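PDB 3ZRP: serine-pyruvate aminotransferase (AgxT) from Sulfolobus solfataricus, which probably transfers amino groups between amino and keto acids such as serine and pyruvate, using the cofactor pyridoxal 5'-phosphate. Local coordinates for residues A[24-29]-A[244-249]; A[38-43]-A[251-256]; A[79-84]-A[104-109]; A[145-150]-A[176-181]; A[275-280]-A[374-379]. One frame throughout, in Å; residues are numbered along the deposited sequence. Where two conformers were deposited one is given.

Interaction 1 (A[24-29]-A[244-249]); sequences NNVGFT and PPVHVI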
# COMPACT_ATOMS: atom_id res chain seq x y z
N ASN A 24 -5.70 -12.74 -14.05
CA ASN A 24 -7.00 -12.09 -13.92
C ASN A 24 -7.99 -12.93 -13.12
O ASN A 24 -7.69 -14.08 -12.77
CB ASN A 24 -7.57 -11.73 -15.29
CG ASN A 24 -8.27 -10.40 -15.30
OD1 ASN A 24 -8.82 -9.96 -14.28
ND2 ASN A 24 -8.26 -9.74 -16.45
N ASN A 25 -9.18 -12.35 -12.86
CA ASN A 25 -10.23 -12.97 -12.03
C ASN A 25 -9.72 -13.45 -10.66
O ASN A 25 -10.09 -14.53 -10.18
CB ASN A 25 -10.97 -14.09 -12.80
CG ASN A 25 -11.05 -13.81 -14.29
OD1 ASN A 25 -10.55 -14.59 -15.10
ND2 ASN A 25 -11.67 -12.70 -14.66
N VAL A 26 -8.88 -12.62 -10.03
CA VAL A 26 -8.26 -12.94 -8.75
C VAL A 26 -8.51 -11.79 -7.77
O VAL A 26 -8.19 -10.63 -8.06
CB VAL A 26 -6.73 -13.22 -8.89
CG1 VAL A 26 -6.04 -13.30 -7.53
CG2 VAL A 26 -6.47 -14.51 -9.67
N GLY A 27 -9.10 -12.13 -6.63
CA GLY A 27 -9.33 -11.18 -5.55
C GLY A 27 -8.76 -11.77 -4.28
O GLY A 27 -8.20 -12.87 -4.30
N PHE A 28 -8.93 -11.06 -3.17
CA PHE A 28 -8.37 -11.51 -1.89
C PHE A 28 -8.98 -12.80 -1.31
O PHE A 28 -8.41 -13.40 -0.39
CB PHE A 28 -8.42 -10.38 -0.86
CG PHE A 28 -9.81 -9.93 -0.52
CD1 PHE A 28 -10.44 -8.94 -1.28
CD2 PHE A 28 -10.50 -10.52 0.53
CE1 PHE A 28 -11.73 -8.54 -0.98
CE2 PHE A 28 -11.80 -10.11 0.84
CZ PHE A 28 -12.41 -9.13 0.09
N THR A 29 -10.14 -13.23 -1.83
CA THR A 29 -10.78 -14.47 -1.41
C THR A 29 -10.41 -15.69 -2.27
O THR A 29 -10.58 -16.83 -1.84
CB THR A 29 -12.32 -14.36 -1.40
OG1 THR A 29 -12.78 -14.00 -2.71
CG2 THR A 29 -12.79 -13.30 -0.42
N PRO A 244 -5.70 -6.02 0.43
CA PRO A 244 -4.26 -5.98 0.20
C PRO A 244 -3.92 -5.77 -1.29
O PRO A 244 -4.81 -5.94 -2.17
CB PRO A 244 -3.80 -7.40 0.64
CG PRO A 244 -4.95 -8.24 0.25
CD PRO A 244 -6.19 -7.42 0.51
N PRO A 245 -2.63 -5.46 -1.60
CA PRO A 245 -2.29 -5.29 -2.99
C PRO A 245 -2.18 -6.68 -3.68
O PRO A 245 -1.08 -7.27 -3.78
CB PRO A 245 -0.94 -4.55 -2.95
CG PRO A 245 -0.84 -3.99 -1.53
CD PRO A 245 -1.51 -5.07 -0.72
N VAL A 246 -3.33 -7.16 -4.16
CA VAL A 246 -3.49 -8.58 -4.59
C VAL A 246 -2.43 -8.99 -5.63
O VAL A 246 -1.71 -9.99 -5.45
CB VAL A 246 -4.97 -8.84 -5.07
CG1 VAL A 246 -5.11 -10.16 -5.80
CG2 VAL A 246 -5.95 -8.79 -3.87
N HIS A 247 -2.33 -8.21 -6.70
CA HIS A 247 -1.42 -8.53 -7.80
C HIS A 247 0.06 -8.33 -7.44
O HIS A 247 0.94 -9.02 -7.98
CB HIS A 247 -1.84 -7.81 -9.08
CG HIS A 247 -3.18 -8.26 -9.60
ND1 HIS A 247 -4.38 -7.80 -9.10
CD2 HIS A 247 -3.50 -9.16 -10.57
CE1 HIS A 247 -5.38 -8.40 -9.73
NE2 HIS A 247 -4.87 -9.23 -10.63
N VAL A 248 0.33 -7.40 -6.53
CA VAL A 248 1.70 -7.17 -6.05
C VAL A 248 2.16 -8.41 -5.26
O VAL A 248 3.32 -8.79 -5.31
CB VAL A 248 1.77 -5.90 -5.17
CG1 VAL A 248 3.16 -5.69 -4.59
CG2 VAL A 248 1.39 -4.70 -6.00
N ILE A 249 1.23 -9.01 -4.54
CA ILE A 249 1.53 -10.22 -3.74
C ILE A 249 1.75 -11.46 -4.66
O ILE A 249 2.57 -12.34 -4.35
CB ILE A 249 0.43 -10.49 -2.71
CG1 ILE A 249 0.52 -9.46 -1.56
CG2 ILE A 249 0.58 -11.90 -2.08
CD1 ILE A 249 -0.68 -9.39 -0.64
O HOH W 1 -7.81 -10.02 -11.17

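Interaction 2 (A[38-43]-A[251-256]); sequences AYSLKG and QLAEAF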
# COMPACT_ATOMS: atom_id res chain seq x y z
N ALA A 38 0.36 -17.40 1.20
CA ALA A 38 0.99 -18.45 2.01
C ALA A 38 2.42 -18.73 1.58
O ALA A 38 3.33 -18.89 2.41
CB ALA A 38 0.15 -19.75 1.96
N TYR A 39 2.62 -18.81 0.27
CA TYR A 39 3.94 -19.06 -0.28
C TYR A 39 4.93 -17.93 0.04
O TYR A 39 6.10 -18.17 0.35
CB TYR A 39 3.85 -19.33 -1.79
CG TYR A 39 5.17 -19.74 -2.38
CD1 TYR A 39 5.56 -21.09 -2.41
CD2 TYR A 39 6.07 -18.78 -2.86
CE1 TYR A 39 6.79 -21.48 -2.95
CE2 TYR A 39 7.29 -19.15 -3.39
CZ TYR A 39 7.65 -20.50 -3.43
OH TYR A 39 8.87 -20.86 -3.95
N SER A 40 4.47 -16.68 -0.07
CA SER A 40 5.33 -15.54 0.26
C SER A 40 5.69 -15.51 1.74
O SER A 40 6.83 -15.22 2.11
CB SER A 40 4.67 -14.22 -0.19
OG SER A 40 4.48 -14.24 -1.58
N LEU A 41 4.71 -15.83 2.59
CA LEU A 41 4.95 -15.92 4.01
C LEU A 41 6.07 -16.93 4.32
O LEU A 41 6.98 -16.62 5.11
CB LEU A 41 3.65 -16.23 4.77
CG LEU A 41 2.58 -15.13 4.72
CD1 LEU A 41 1.31 -15.62 5.34
CD2 LEU A 41 3.05 -13.85 5.44
N LYS A 42 6.03 -18.10 3.68
CA LYS A 42 7.10 -19.10 3.86
C LYS A 42 8.44 -18.61 3.33
O LYS A 42 9.48 -18.84 3.96
CB LYS A 42 6.74 -20.44 3.20
CG LYS A 42 5.57 -21.10 3.86
CD LYS A 42 5.21 -22.41 3.19
CE LYS A 42 3.74 -22.75 3.42
NZ LYS A 42 3.42 -22.96 4.86
N GLY A 43 8.38 -17.91 2.20
CA GLY A 43 9.54 -17.32 1.56
C GLY A 43 10.23 -16.30 2.44
O GLY A 43 11.46 -16.23 2.43
N GLN A 251 3.07 -11.21 -7.68
CA GLN A 251 4.43 -10.94 -8.15
C GLN A 251 5.47 -11.34 -7.09
O GLN A 251 6.48 -11.98 -7.42
CB GLN A 251 4.58 -9.46 -8.58
CG GLN A 251 3.75 -9.13 -9.83
CD GLN A 251 3.55 -7.64 -10.09
OE1 GLN A 251 3.20 -6.87 -9.20
NE2 GLN A 251 3.74 -7.23 -11.34
N LEU A 252 5.21 -10.98 -5.83
CA LEU A 252 6.09 -11.34 -4.71
C LEU A 252 6.30 -12.87 -4.59
O LEU A 252 7.41 -13.33 -4.33
CB LEU A 252 5.61 -10.74 -3.36
CG LEU A 252 6.50 -11.04 -2.12
CD1 LEU A 252 7.93 -10.45 -2.27
CD2 LEU A 252 5.87 -10.58 -0.80
N ALA A 253 5.23 -13.66 -4.77
CA ALA A 253 5.36 -15.13 -4.63
C ALA A 253 6.30 -15.72 -5.70
O ALA A 253 7.08 -16.67 -5.43
CB ALA A 253 3.98 -15.80 -4.70
N GLU A 254 6.22 -15.14 -6.89
CA GLU A 254 7.08 -15.50 -7.99
C GLU A 254 8.52 -15.07 -7.74
O GLU A 254 9.44 -15.81 -8.06
CB GLU A 254 6.55 -14.90 -9.30
CG GLU A 254 7.37 -15.22 -10.57
CD GLU A 254 7.42 -16.73 -10.93
OE1 GLU A 254 6.73 -17.56 -10.30
OE2 GLU A 254 8.17 -17.08 -11.87
N ALA A 255 8.74 -13.86 -7.20
CA ALA A 255 10.10 -13.48 -6.78
C ALA A 255 10.65 -14.51 -5.79
O ALA A 255 11.80 -14.96 -5.94
CB ALA A 255 10.13 -12.06 -6.18
N PHE A 256 9.86 -14.89 -4.80
CA PHE A 256 10.35 -15.87 -3.83
C PHE A 256 10.65 -17.24 -4.47
O PHE A 256 11.58 -17.95 -4.02
CB PHE A 256 9.38 -16.03 -2.65
CG PHE A 256 9.58 -15.01 -1.55
CD1 PHE A 256 10.82 -14.85 -0.93
CD2 PHE A 256 8.50 -14.23 -1.11
CE1 PHE A 256 10.99 -13.92 0.10
CE2 PHE A 256 8.67 -13.30 -0.08
CZ PHE A 256 9.91 -13.14 0.52
O HOH W 2 10.35 -19.75 -1.45

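Interaction 3 (A[79-84]-A[104-109]); sequences KILVVS and KVLRPS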
# COMPACT_ATOMS: atom_id res chain seq x y z
N LYS A 79 10.49 3.13 26.47
CA LYS A 79 11.78 3.72 26.14
C LYS A 79 12.46 2.99 24.98
O LYS A 79 12.63 1.76 24.98
CB LYS A 79 12.71 3.77 27.35
CG LYS A 79 12.26 4.81 28.38
CD LYS A 79 13.09 4.69 29.65
CE LYS A 79 14.50 5.25 29.46
NZ LYS A 79 15.47 4.60 30.38
N ILE A 80 12.82 3.79 23.99
CA ILE A 80 13.35 3.30 22.72
C ILE A 80 14.75 3.88 22.51
O ILE A 80 14.97 5.10 22.65
CB ILE A 80 12.44 3.74 21.52
CG1 ILE A 80 11.02 3.17 21.66
CG2 ILE A 80 13.10 3.37 20.15
CD1 ILE A 80 10.01 3.80 20.68
N LEU A 81 15.66 3.01 22.12
CA LEU A 81 17.00 3.40 21.64
C LEU A 81 17.13 3.11 20.13
O LEU A 81 17.00 1.96 19.70
CB LEU A 81 18.09 2.65 22.41
CG LEU A 81 19.52 3.02 21.97
CD1 LEU A 81 19.89 4.43 22.39
CD2 LEU A 81 20.52 1.98 22.49
N VAL A 82 17.35 4.16 19.36
CA VAL A 82 17.60 4.05 17.91
C VAL A 82 19.09 4.19 17.62
O VAL A 82 19.73 5.18 18.01
CB VAL A 82 16.86 5.16 17.14
CG1 VAL A 82 17.19 5.07 15.62
CG2 VAL A 82 15.36 5.03 17.38
N VAL A 83 19.63 3.21 16.92
CA VAL A 83 21.03 3.23 16.47
C VAL A 83 21.03 3.64 15.00
O VAL A 83 20.80 2.81 14.13
CB VAL A 83 21.65 1.84 16.65
CG1 VAL A 83 23.12 1.86 16.22
CG2 VAL A 83 21.56 1.38 18.18
N SER A 84 21.25 4.93 14.75
CA SER A 84 21.13 5.53 13.42
C SER A 84 22.45 5.92 12.75
O SER A 84 23.17 6.82 13.21
CB SER A 84 20.27 6.77 13.50
OG SER A 84 20.28 7.43 12.25
N LYS A 104 15.79 7.88 22.43
CA LYS A 104 17.17 8.32 22.40
C LYS A 104 17.83 7.76 21.13
O LYS A 104 17.63 6.59 20.81
CB LYS A 104 17.94 7.85 23.64
CG LYS A 104 19.41 8.31 23.65
CD LYS A 104 19.99 8.33 25.05
CE LYS A 104 21.50 8.57 25.01
NZ LYS A 104 21.79 9.98 24.62
N VAL A 105 18.62 8.59 20.45
CA VAL A 105 19.32 8.17 19.23
C VAL A 105 20.85 8.23 19.40
O VAL A 105 21.39 9.22 19.86
CB VAL A 105 18.92 9.04 17.99
CG1 VAL A 105 19.47 8.41 16.71
CG2 VAL A 105 17.39 9.20 17.88
N LEU A 106 21.54 7.12 19.08
CA LEU A 106 23.01 7.11 18.95
C LEU A 106 23.38 7.30 17.47
O LEU A 106 22.82 6.61 16.60
CB LEU A 106 23.59 5.78 19.44
CG LEU A 106 23.39 5.39 20.91
CD1 LEU A 106 23.93 3.97 21.16
CD2 LEU A 106 24.07 6.43 21.82
N ARG A 107 24.29 8.23 17.18
CA ARG A 107 24.79 8.41 15.81
C ARG A 107 26.32 8.39 15.77
O ARG A 107 26.96 8.79 16.77
CB ARG A 107 24.30 9.77 15.27
CG ARG A 107 22.80 9.85 15.09
CD ARG A 107 22.38 11.19 14.50
NE ARG A 107 20.95 11.19 14.23
CZ ARG A 107 20.01 11.56 15.09
NH1 ARG A 107 20.32 11.97 16.33
NH2 ARG A 107 18.73 11.53 14.71
N PRO A 108 26.92 7.97 14.62
CA PRO A 108 28.39 8.05 14.44
C PRO A 108 28.80 9.27 13.62
O PRO A 108 27.93 10.08 13.28
CB PRO A 108 28.69 6.77 13.65
CG PRO A 108 27.44 6.61 12.73
CD PRO A 108 26.27 7.29 13.47
N SER A 109 30.11 9.42 13.33
CA SER A 109 30.58 10.46 12.40
C SER A 109 30.02 10.16 11.01
O SER A 109 29.71 9.01 10.74
CB SER A 109 32.12 10.49 12.36
OG SER A 109 32.64 10.41 13.67

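Interaction 4 (A[145-150]-A[176-181]); sequences PVKDVI and EEWNVD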
# COMPACT_ATOMS: atom_id res chain seq x y z
N PRO A 145 27.09 -4.09 11.84
CA PRO A 145 27.31 -5.49 12.26
C PRO A 145 26.28 -5.94 13.29
O PRO A 145 26.55 -6.02 14.50
CB PRO A 145 28.73 -5.46 12.88
CG PRO A 145 28.93 -4.06 13.33
CD PRO A 145 28.11 -3.18 12.37
N VAL A 146 25.12 -6.31 12.77
CA VAL A 146 23.96 -6.59 13.59
C VAL A 146 24.15 -7.77 14.51
O VAL A 146 23.80 -7.66 15.70
CB VAL A 146 22.64 -6.66 12.74
CG1 VAL A 146 22.31 -5.26 12.19
CG2 VAL A 146 22.74 -7.66 11.62
N LYS A 147 24.73 -8.88 14.02
CA LYS A 147 25.02 -10.03 14.87
C LYS A 147 25.85 -9.59 16.08
O LYS A 147 25.46 -9.86 17.22
CB LYS A 147 25.70 -11.14 14.09
CG LYS A 147 26.07 -12.36 14.93
CD LYS A 147 26.87 -13.39 14.12
CE LYS A 147 28.11 -12.80 13.44
NZ LYS A 147 29.20 -12.43 14.39
N ASP A 148 26.96 -8.89 15.82
CA ASP A 148 27.84 -8.41 16.90
C ASP A 148 27.15 -7.45 17.89
O ASP A 148 27.35 -7.57 19.10
CB ASP A 148 29.07 -7.73 16.32
CG ASP A 148 29.99 -8.71 15.58
OD1 ASP A 148 29.81 -9.94 15.67
OD2 ASP A 148 30.90 -8.21 14.90
N VAL A 149 26.35 -6.52 17.37
CA VAL A 149 25.55 -5.63 18.24
C VAL A 149 24.59 -6.42 19.12
O VAL A 149 24.53 -6.20 20.34
CB VAL A 149 24.76 -4.57 17.43
CG1 VAL A 149 23.84 -3.77 18.36
CG2 VAL A 149 25.69 -3.65 16.69
N ILE A 150 23.85 -7.35 18.52
CA ILE A 150 22.84 -8.11 19.26
C ILE A 150 23.47 -9.05 20.30
O ILE A 150 22.96 -9.21 21.41
CB ILE A 150 21.91 -8.86 18.29
CG1 ILE A 150 21.04 -7.85 17.53
CG2 ILE A 150 21.03 -9.88 19.03
CD1 ILE A 150 20.22 -8.46 16.43
N GLU A 176 16.30 -15.80 13.52
CA GLU A 176 16.11 -16.67 14.70
C GLU A 176 17.42 -16.88 15.49
O GLU A 176 17.46 -16.72 16.72
CB GLU A 176 15.49 -18.01 14.31
CG GLU A 176 15.53 -19.05 15.44
CD GLU A 176 14.50 -20.16 15.29
OE1 GLU A 176 13.92 -20.35 14.20
OE2 GLU A 176 14.29 -20.87 16.29
N GLU A 177 18.48 -17.22 14.77
CA GLU A 177 19.78 -17.48 15.40
C GLU A 177 20.32 -16.26 16.14
O GLU A 177 20.86 -16.40 17.23
CB GLU A 177 20.79 -17.98 14.37
CG GLU A 177 22.02 -18.63 14.98
CD GLU A 177 23.14 -18.81 13.98
OE1 GLU A 177 22.92 -19.52 12.97
OE2 GLU A 177 24.22 -18.23 14.20
N TRP A 178 20.15 -15.08 15.56
CA TRP A 178 20.57 -13.84 16.21
C TRP A 178 19.57 -13.34 17.25
O TRP A 178 19.87 -12.41 17.99
CB TRP A 178 20.86 -12.73 15.21
CG TRP A 178 21.85 -13.06 14.14
CD1 TRP A 178 22.83 -14.03 14.17
CD2 TRP A 178 22.02 -12.37 12.89
NE1 TRP A 178 23.54 -14.03 13.00
CE2 TRP A 178 23.07 -13.01 12.19
CE3 TRP A 178 21.35 -11.29 12.28
CZ2 TRP A 178 23.51 -12.60 10.93
CZ3 TRP A 178 21.78 -10.88 11.01
CH2 TRP A 178 22.85 -11.54 10.35
N ASN A 179 18.41 -14.00 17.33
CA ASN A 179 17.34 -13.66 18.29
C ASN A 179 16.82 -12.22 18.07
O ASN A 179 16.87 -11.40 18.97
CB ASN A 179 17.81 -13.91 19.74
CG ASN A 179 16.65 -14.18 20.73
OD1 ASN A 179 15.46 -14.06 20.40
ND2 ASN A 179 17.03 -14.54 21.96
N VAL A 180 16.36 -11.93 16.86
CA VAL A 180 15.75 -10.63 16.52
C VAL A 180 14.26 -10.78 16.76
O VAL A 180 13.68 -11.84 16.50
CB VAL A 180 16.02 -10.23 15.05
CG1 VAL A 180 15.30 -8.87 14.66
CG2 VAL A 180 17.52 -10.11 14.82
N ASP A 181 13.62 -9.72 17.26
CA ASP A 181 12.18 -9.77 17.51
C ASP A 181 11.31 -9.33 16.35
O ASP A 181 10.21 -9.87 16.18
CB ASP A 181 11.86 -9.02 18.79
CG ASP A 181 12.53 -9.66 19.98
OD1 ASP A 181 12.18 -10.83 20.28
OD2 ASP A 181 13.45 -9.03 20.55

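Interaction 5 (A[275-280]-A[374-379]); sequences ASAIRA and KAVEEV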
# COMPACT_ATOMS: atom_id res chain seq x y z
N ALA A 275 29.44 -6.88 -5.59
CA ALA A 275 29.81 -5.66 -4.85
C ALA A 275 31.34 -5.48 -4.73
O ALA A 275 31.84 -4.38 -4.96
CB ALA A 275 29.14 -5.65 -3.46
N SER A 276 32.05 -6.55 -4.37
CA SER A 276 33.51 -6.51 -4.27
C SER A 276 34.13 -6.13 -5.62
O SER A 276 35.10 -5.37 -5.68
CB SER A 276 34.08 -7.85 -3.80
OG SER A 276 33.64 -8.21 -2.51
N ALA A 277 33.56 -6.67 -6.71
CA ALA A 277 34.04 -6.37 -8.07
C ALA A 277 33.87 -4.90 -8.41
O ALA A 277 34.80 -4.29 -8.93
CB ALA A 277 33.37 -7.26 -9.16
N ILE A 278 32.69 -4.33 -8.12
CA ILE A 278 32.43 -2.92 -8.39
C ILE A 278 33.37 -2.05 -7.55
O ILE A 278 33.93 -1.06 -8.05
CB ILE A 278 30.92 -2.51 -8.13
CG1 ILE A 278 30.02 -3.07 -9.24
CG2 ILE A 278 30.75 -0.98 -8.03
CD1 ILE A 278 28.53 -3.13 -8.89
N ARG A 279 33.53 -2.40 -6.28
CA ARG A 279 34.42 -1.64 -5.38
C ARG A 279 35.87 -1.65 -5.87
O ARG A 279 36.52 -0.60 -5.88
CB ARG A 279 34.33 -2.18 -3.94
CG ARG A 279 33.05 -1.73 -3.23
CD ARG A 279 33.15 -1.87 -1.72
NE ARG A 279 33.29 -3.28 -1.36
CZ ARG A 279 32.29 -4.09 -1.09
NH1 ARG A 279 31.02 -3.63 -1.10
NH2 ARG A 279 32.56 -5.36 -0.79
N ALA A 280 36.34 -2.83 -6.29
CA ALA A 280 37.66 -3.00 -6.90
C ALA A 280 37.84 -2.05 -8.07
O ALA A 280 38.88 -1.37 -8.19
CB ALA A 280 37.87 -4.45 -7.34
N LYS A 374 39.37 -3.76 -15.99
CA LYS A 374 40.28 -4.87 -15.67
C LYS A 374 40.23 -5.25 -14.19
O LYS A 374 40.20 -6.44 -13.85
CB LYS A 374 41.73 -4.62 -16.14
CG LYS A 374 42.24 -3.18 -16.11
CD LYS A 374 43.65 -3.04 -16.71
CE LYS A 374 43.66 -3.14 -18.24
NZ LYS A 374 45.03 -3.32 -18.79
N ALA A 375 40.18 -4.24 -13.32
CA ALA A 375 40.04 -4.48 -11.88
C ALA A 375 38.78 -5.31 -11.59
O ALA A 375 38.83 -6.29 -10.85
CB ALA A 375 40.01 -3.16 -11.12
N VAL A 376 37.66 -4.91 -12.20
CA VAL A 376 36.40 -5.66 -12.13
C VAL A 376 36.56 -7.08 -12.67
O VAL A 376 36.19 -8.05 -12.01
CB VAL A 376 35.24 -4.93 -12.92
CG1 VAL A 376 33.94 -5.72 -12.87
CG2 VAL A 376 35.01 -3.51 -12.39
N GLU A 377 37.11 -7.20 -13.88
CA GLU A 377 37.32 -8.51 -14.52
C GLU A 377 38.18 -9.40 -13.63
O GLU A 377 37.88 -10.59 -13.47
CB GLU A 377 37.99 -8.37 -15.89
CG GLU A 377 37.25 -7.54 -16.93
CD GLU A 377 36.61 -8.37 -18.02
OE1 GLU A 377 36.31 -9.57 -17.78
OE2 GLU A 377 36.41 -7.82 -19.13
N GLU A 378 39.21 -8.82 -13.01
CA GLU A 378 40.09 -9.58 -12.13
C GLU A 378 39.33 -10.25 -11.00
O GLU A 378 39.54 -11.44 -10.74
CB GLU A 378 41.21 -8.70 -11.56
CG GLU A 378 42.57 -9.36 -11.65
CD GLU A 378 43.54 -8.90 -10.56
OE1 GLU A 378 43.74 -7.67 -10.41
OE2 GLU A 378 44.08 -9.78 -9.86
N VAL A 379 38.45 -9.50 -10.33
CA VAL A 379 37.65 -10.07 -9.23
C VAL A 379 36.73 -11.18 -9.72
O VAL A 379 36.64 -12.24 -9.09
CB VAL A 379 36.82 -8.99 -8.46
CG1 VAL A 379 35.92 -9.65 -7.42
CG2 VAL A 379 37.74 -7.95 -7.82

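Interaction 1 (A[24-29]-A[244-249])
V26 and V246 meet methyl to methyl, CG1 to CG1 at 3.7 Å. V246 is the bump in this contact: it sits in the first turn of helix 246-262, and its two methyls press against the chain at V26 and at the G27-F28 peptide. CG1 lies against the V26 side chain and near V26 O. CG2 lies in the shallow hollow between V26 and F28, against G27 C, and approaches F28 N at 3.8 Å. With CG1 anti to the backbone N (chi1 167°), CG2 stands beside that N and faces the peptide between G27 and F28. Further along the loop, F28 CB rests on P244 CD at 4.0 Å. The F28 ring then turns away and meets the ring of Y240, a residue that binds pyridoxal 5'-phosphate. F33 of helix 31-48 packs on V26, P244 and V246, and so lies against both segments.

At the other end the H247 ring approaches V26 O obliquely, with CE1 at 4.0 Å. Water 1 bridges the segments there. It accepts a bond from V26 N at 3.0 Å and a weak one from H247 NE2 at 3.1 Å, in the plane of the imidazole. H247 NE2 also has a weak bond to E23 O. From the second subunit, I13 O accepts a bond from N24 ND2.

The contact thus places a loop beside the cofactor site and the subunit interface. V26 N is satisfied through the water, whereas F28 N is buried under V246 without a polar partner. This implies that shape more than polar bonding fits the loop to the helix.

Interaction 2 (A[38-43]-A[251-256])
S40 and A253 mark the close approach of two packed helices, 31-48 and 246-262. Their short segments run in the same general direction but cross at 44°, with axes 8.6 Å apart. Both helices belong to the class-V aminotransferase fold and pack near strands 55-60 and 197-202 of its large sheet.

The tight part is on the sheet side. S40 OG lies 3.3 Å from A253 CA, but its hydrogen bond goes back to A36 O in its own helix. That bond satisfies the hydroxyl and leaves its contact with A253 one of packing. S40 CB touches L252 CD2 and F256 CD2. Next to it the F256 ring lies over G43. The glycine CA is 3.9 Å from the ring centroid and close to the ring normal, a CH-pi contact. G43 has no side chain, and the aromatic face lies directly on its backbone. L199 and L191 also pack on F256, and I58 reaches both S40 and L252.

The looser side is held by the partly exposed Y39. Its CG is anti to the backbone N (chi1 -174°). The Y39 and F256 side chains slide past each other in opposite directions, with Y39 CE2 3.8 Å from F256 CB. The ring still comes close at one point, obliquely, with CE2 3.2 Å from A253 O. The polar link is indirect: water 2 makes weak hydrogen bonds to Y39 OH (3.1 Å) and, as donor, to F256 O (3.4 Å).

Interaction 3 (A[79-84]-A[104-109])
I80 and K104 begin the pairing of two parallel strands, 79-83 and 102-106. With helix 87-96 between them they form a beta-alpha-beta unit at one edge of the large sheet.

Backbone bonds come first. At 2.8 to 3.0 Å, K104 N gives to I80 O, V82 N to K104 O, L106 N to V82 O, and S84 N to L106 O. CA-H...O contacts lie between them, such as V105 CA to V82 O at 3.3 Å.

Apolar contacts occupy both faces. On one, L81 CD1 meets L106 CG at 3.9 Å and lies near CB and CG of K104. This face packs toward helix 116-125, where V123 touches L81. On the other, V82 and V105 lie side by side and point the same way. V105 CG1 also reaches S84 CB at 3.7 Å. W92 and E93 of helix 87-96 lie on this face.

Salt bridges are made by R107. Its NE and NH2 pair with D90 and E93 of helix 87-96, and D90 OD1 is also hydrogen-bonded to S84 OG. These bonds help fix the guanidinium, whose centre is covered on one face by V105 CG1, 3.5 Å above the plane.

Interaction 4 (A[145-150]-A[176-181])
A tryptophan from a loop, W178, lies against the N-terminal turns of helix 146-153, touching V146, K147 and I150 in a largely buried, apolar contact. The loop leads into strand 182-186. V146 and K147 each have two conformers, and their contacts here are those of the conformer given. The aliphatic part of K147 covers one face of the indole. Its CB is 3.8 Å from the centroid of the five-membered ring, nearly on the normal, a CH-pi contact. CG stays over the same face, and CG and CD are each 3.6 Å from W178 NE1. The K147 side chain crosses the indole at about a right angle. It then bends at chi3 (54°) and chi4, and NZ forms a salt bridge to D148 OD1 at 2.9 Å. D148 is a known calcium-binding residue, though this chain carries no calcium there.

The six-membered ring meets V146, with CG2 3.4 Å from W178 CZ3. In the large mixed sheet of this class-V aminotransferase, strands 128-134 and 157-163 lie next to the contact. L133 packs on V146 and I150, while I160 packs on I150 and V162 on V180.

A type I turn from E176 to N179 carries W178 to the helix. I150 CG2 lies against W178 O, modelled very close at 3.0 Å, a doubtful value. The I150 and V180 side chains cross at about a right angle, CD1 meeting CG2 at 3.6 Å.

Interaction 5 (A[275-280]-A[374-379])
A277 and V376 mark where helices 264-284 and 372-381 come close, their short segments nearly antiparallel at 151° with axes 7.7 Å apart. Small side chains permit this distance. A277 and A280 line one helix, and A375, V376 and V379 line the other.

V379 does the most filling. Its CG1 is anti to the backbone N (chi1 175°) and lies 3.8 Å from A277 CA. CG2 points to the next turn and meets A280 CB at 3.5 Å. The isopropyl group therefore sits between two alanines one helical turn apart. V376 also packs on A277. Its CG2 touches A277 O at 3.6 Å, and its CG1 is 4.1 Å from A277 CB. A375 CB lies against A280 O, also at 3.6 Å.

V376 continues inward to A349, I350 and I353 of helix 346-363, and I278 also touches A349. Near the exposed margin, S276 CB approaches V379 CG1, while its hydroxyl bonds back to T272 O. The contact is apolar and lies away from the annotated sites. It joins the C-terminal helix to a long helix of the smaller domain, as an antiparallel helix pair within this class-V aminotransferase fold.

Interactions 1 and 2 share helix 246-262 and touch each other, their centres about 13 Å apart. Both are buried, but interaction 1 also meets the second subunit and lies nearer the cofactor. Interactions 3 and 4 belong to the large sheet and its flanking elements, with nearest atoms about 6 Å apart. Interaction 3 relies on direct backbone bonds and is only partly buried at the sheet edge; interaction 4 is a buried indole contact. Interaction 5 is partly buried and remote, about 30 Å or more from the others, centre to centre. A water bridges the segments within interaction 1, and weakly within interaction 2, whereas interaction 5 rests on small apolar side chains.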